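Local coordinates for protein receptor-type adenylate cyclase gresag 4.3 (Trypanosoma brucei, PDB 1FX4) that converts ATP to 3',5'-cyclic AMP and diphosphate with magnesium, through the cytoplasmic class III cyclase domain of a probable membrane receptor, at residues D36-A39 / T40-L44; M184-G188 / E189-Q193. All coordinates share one frame; numbering follows the deposited sequence.

Contact 1 of 2, residues D36-A39 / T40-L44; sequences DAVA and THHRL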
# COMPACT_ATOMS: atom_id res chain seq x y z
N ASP A 36 -15.37 -9.90 2.69
CA ASP A 36 -16.60 -9.21 3.11
C ASP A 36 -16.37 -8.25 4.27
O ASP A 36 -16.92 -7.16 4.29
CB ASP A 36 -17.65 -10.23 3.52
CG ASP A 36 -18.17 -11.06 2.36
OD1 ASP A 36 -18.03 -10.63 1.18
OD2 ASP A 36 -18.72 -12.15 2.62
N ALA A 37 -15.60 -8.69 5.25
CA ALA A 37 -15.32 -7.87 6.43
C ALA A 37 -14.58 -6.60 6.02
O ALA A 37 -14.93 -5.51 6.47
CB ALA A 37 -14.52 -8.65 7.46
N VAL A 38 -13.60 -6.73 5.14
CA VAL A 38 -12.84 -5.57 4.68
C VAL A 38 -13.71 -4.66 3.81
O VAL A 38 -13.57 -3.45 3.87
CB VAL A 38 -11.56 -5.96 3.93
CG1 VAL A 38 -10.89 -4.71 3.35
CG2 VAL A 38 -10.60 -6.65 4.89
N ALA A 39 -14.59 -5.26 3.02
CA ALA A 39 -15.48 -4.47 2.17
C ALA A 39 -16.39 -3.65 3.08
O ALA A 39 -16.67 -2.49 2.80
CB ALA A 39 -16.30 -5.39 1.26
N THR A 40 -16.84 -4.26 4.18
CA THR A 40 -17.71 -3.58 5.14
C THR A 40 -16.91 -2.44 5.78
O THR A 40 -17.39 -1.31 5.90
CB THR A 40 -18.20 -4.57 6.22
OG1 THR A 40 -19.00 -5.58 5.58
CG2 THR A 40 -19.03 -3.88 7.28
N HIS A 41 -15.66 -2.74 6.14
CA HIS A 41 -14.75 -1.78 6.74
C HIS A 41 -14.65 -0.55 5.83
O HIS A 41 -14.81 0.59 6.31
CB HIS A 41 -13.38 -2.47 6.94
CG HIS A 41 -12.21 -1.55 7.07
ND1 HIS A 41 -11.55 -1.02 5.98
CD2 HIS A 41 -11.48 -1.18 8.16
CE1 HIS A 41 -10.48 -0.37 6.39
NE2 HIS A 41 -10.41 -0.45 7.71
N HIS A 42 -14.43 -0.77 4.53
CA HIS A 42 -14.33 0.36 3.60
C HIS A 42 -15.62 1.17 3.51
O HIS A 42 -15.60 2.40 3.44
CB HIS A 42 -13.95 -0.10 2.20
CG HIS A 42 -12.49 -0.41 2.04
ND1 HIS A 42 -11.72 -0.89 3.08
CD2 HIS A 42 -11.65 -0.26 0.99
CE1 HIS A 42 -10.47 -1.03 2.67
NE2 HIS A 42 -10.40 -0.66 1.40
N ARG A 43 -16.75 0.47 3.49
CA ARG A 43 -18.04 1.17 3.41
C ARG A 43 -18.28 2.02 4.66
O ARG A 43 -18.74 3.15 4.55
CB ARG A 43 -19.20 0.19 3.23
CG ARG A 43 -19.45 -0.24 1.82
CD ARG A 43 -20.84 -0.86 1.69
NE ARG A 43 -21.16 -1.75 2.80
CZ ARG A 43 -20.75 -3.02 2.91
NH1 ARG A 43 -20.01 -3.57 1.96
NH2 ARG A 43 -21.07 -3.72 3.99
N LEU A 44 -17.99 1.47 5.83
CA LEU A 44 -18.19 2.20 7.08
C LEU A 44 -17.32 3.44 7.11
O LEU A 44 -17.79 4.54 7.41
CB LEU A 44 -17.87 1.34 8.31
CG LEU A 44 -18.71 0.09 8.55
CD1 LEU A 44 -18.17 -0.62 9.78
CD2 LEU A 44 -20.18 0.48 8.74
O HOH W 1 -19.64 -6.26 2.81
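Asp-36 O and Thr-40 meet twice: the carbonyl oxygen takes the backbone N of Thr-40 at 2.9 Å and its OG1, which donates at the same length, the two donors arriving from opposite faces of the carbonyl plane. Thr-40 OG1 stands beside its own backbone N (chi1 -63°), and this torsion turns the hydroxyl back along the helix to the residue four places earlier. A water donates to Asp-36 O at 3.2 Å and accepts from Arg-43 NH1, lying in the guanidinium plane at its edge. Arg-43 bends back at chi3 (-42°), so that one face of its guanidinium rests on Thr-40 CA, offset toward the rim, while NH2 gives a weak bond to Thr-40 OG1. The hydroxyl thus donates fully and accepts only weakly from the arginine. Further backbone bonds, from His-41 N to Ala-37 O, His-42 N to Val-38 O and Arg-43 N to Ala-39 O, carry the i to i+4 pattern of helix 34-51, which in this class III cyclase domain runs past the magnesium site: the side chain of Val-38 approaches that of the metal ligand Asp-62, and the side chain of His-41 lies about 8 Å from the magnesium ion. On this flank two imidazoles pair, His-41 ND1 and His-42 ND1 being 2.9 Å apart in a hydrogen bond whose direction is not fixed; His-42 ND1 lies in the plane of the His-41 ring, at its edge. One nitrogen must supply the proton and the other a lone pair, which probably couples the tautomers of the rings. Val-38 and His-42 run side by side, CG1 of the valine 3.8 Å from CE1 of the histidine. Beyond the pair, Phe-64 meets the His-42 ring edge-to-face, and His-41 packs on Ile-20 of strand 13-20.

Contact 2 of 2, residues M184-G188 / E189-Q193; sequences MSLSG and EDRNQ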
# COMPACT_ATOMS: atom_id res chain seq x y z
N MET A 184 -3.88 19.82 20.46
CA MET A 184 -3.89 21.26 20.73
C MET A 184 -4.43 22.11 19.57
O MET A 184 -4.59 23.32 19.72
CB MET A 184 -2.52 21.74 21.21
CG MET A 184 -2.10 21.15 22.54
SD MET A 184 -3.40 21.19 23.84
CE MET A 184 -3.25 22.91 24.37
N SER A 185 -4.69 21.48 18.43
CA SER A 185 -5.25 22.17 17.27
C SER A 185 -6.73 22.37 17.52
O SER A 185 -7.38 23.21 16.89
CB SER A 185 -5.05 21.36 15.99
OG SER A 185 -3.70 21.41 15.57
N LEU A 186 -7.28 21.53 18.38
CA LEU A 186 -8.69 21.62 18.74
C LEU A 186 -8.82 22.82 19.65
O LEU A 186 -7.86 23.23 20.30
CB LEU A 186 -9.12 20.38 19.51
CG LEU A 186 -9.03 19.03 18.81
CD1 LEU A 186 -9.22 17.92 19.84
CD2 LEU A 186 -10.08 18.95 17.74
N SER A 187 -10.01 23.40 19.71
CA SER A 187 -10.24 24.53 20.59
C SER A 187 -10.36 23.95 22.01
O SER A 187 -10.55 22.74 22.17
CB SER A 187 -11.53 25.24 20.20
OG SER A 187 -12.63 24.35 20.29
N GLY A 188 -10.22 24.80 23.02
CA GLY A 188 -10.32 24.33 24.39
C GLY A 188 -11.66 23.68 24.67
O GLY A 188 -11.74 22.68 25.39
N GLU A 189 -12.70 24.24 24.08
CA GLU A 189 -14.07 23.75 24.22
C GLU A 189 -14.19 22.35 23.60
O GLU A 189 -14.81 21.46 24.18
CB GLU A 189 -14.99 24.73 23.50
CG GLU A 189 -16.48 24.53 23.67
CD GLU A 189 -17.26 25.66 23.01
OE1 GLU A 189 -18.16 25.38 22.18
OE2 GLU A 189 -16.95 26.85 23.30
N ASP A 190 -13.59 22.17 22.43
CA ASP A 190 -13.61 20.89 21.74
C ASP A 190 -12.91 19.81 22.56
O ASP A 190 -13.41 18.69 22.67
CB ASP A 190 -12.97 21.00 20.35
CG ASP A 190 -13.83 21.80 19.37
OD1 ASP A 190 -15.05 21.98 19.63
OD2 ASP A 190 -13.29 22.23 18.32
N ARG A 191 -11.78 20.16 23.17
CA ARG A 191 -11.02 19.22 23.98
C ARG A 191 -11.81 18.73 25.20
O ARG A 191 -11.71 17.57 25.60
CB ARG A 191 -9.70 19.83 24.44
CG ARG A 191 -8.67 19.95 23.34
CD ARG A 191 -7.29 20.24 23.91
NE ARG A 191 -7.26 21.51 24.61
CZ ARG A 191 -7.03 22.68 24.02
NH1 ARG A 191 -6.81 22.75 22.72
NH2 ARG A 191 -7.05 23.79 24.74
N ASN A 192 -12.63 19.62 25.76
CA ASN A 192 -13.43 19.28 26.93
C ASN A 192 -14.62 18.38 26.60
O ASN A 192 -15.21 17.78 27.49
CB ASN A 192 -13.88 20.55 27.64
CG ASN A 192 -12.71 21.36 28.18
OD1 ASN A 192 -11.71 20.80 28.66
ND2 ASN A 192 -12.81 22.68 28.08
N GLN A 193 -14.96 18.27 25.32
CA GLN A 193 -16.07 17.41 24.89
C GLN A 193 -15.56 15.99 24.67
O GLN A 193 -16.35 15.08 24.44
CB GLN A 193 -16.70 17.93 23.60
CG GLN A 193 -17.50 19.21 23.76
CD GLN A 193 -18.15 19.65 22.47
OE1 GLN A 193 -19.32 20.05 22.45
NE2 GLN A 193 -17.40 19.60 21.37
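Ser-187 OG accepts the backbone N-H of Asp-190 at 3.2 Å, an N-cap bond that starts the short helix 188-192. Its chi1 of 60° sets the hydroxyl between backbone N and carbonyl carbon, facing the first turn; Asp-190 OD2 is 3.0 Å from the same OG. Backbone bonds continue the turn, Arg-191 N to Ser-187 O at 3.0 Å and Asn-192 N to Gly-188 O. The Arg-191 side chain, bent at chi3, folds back over the junction with helix 180-185. Leu-186 O comes within 2.7 Å of Arg-191 NH1, a close polar contact at a poor angle for a hydrogen bond. Met-184 CE sits 3.8 Å from Arg-191 CZ, over the centre of one guanidinium face, and Gly-188 CA lies against the opposite face, 3.3 Å from Arg-191 NH2. Along the arginine chain, Leu-186 CB packs on Arg-191 CG at 3.9 Å, while Phe-72 of helix 71-87 touches both Leu-186 and Asp-190. The junction between the two short helices therefore combines a serine cap with a guanidinium whose orientation is set by a methyl on one face and Gly-188 CA with Ser-187 O on the other; the nearby carbonyl oxygens probably favour its charge.

How the contacts relate
Both contacts are local, made between residues close in sequence and inside the same catalytic domain, yet they lie on opposite sides of its centre, with centres about 31 Å apart. Contact 1 sits within one long helix and is partly buried, turning one flank toward the magnesium site; contact 2 is a surface junction where one short helix gives way to another, away from the metal. Their chemistry follows from this. In 36-44 the main-chain pattern is uninterrupted, and side-chain polarity is added through a hydroxyl, a water and paired imidazoles. In 184-193 the pattern must restart, so a side chain takes over as acceptor. An arginine folds back in each, water-linked in the first and lying against a methyl and backbone atoms in the second.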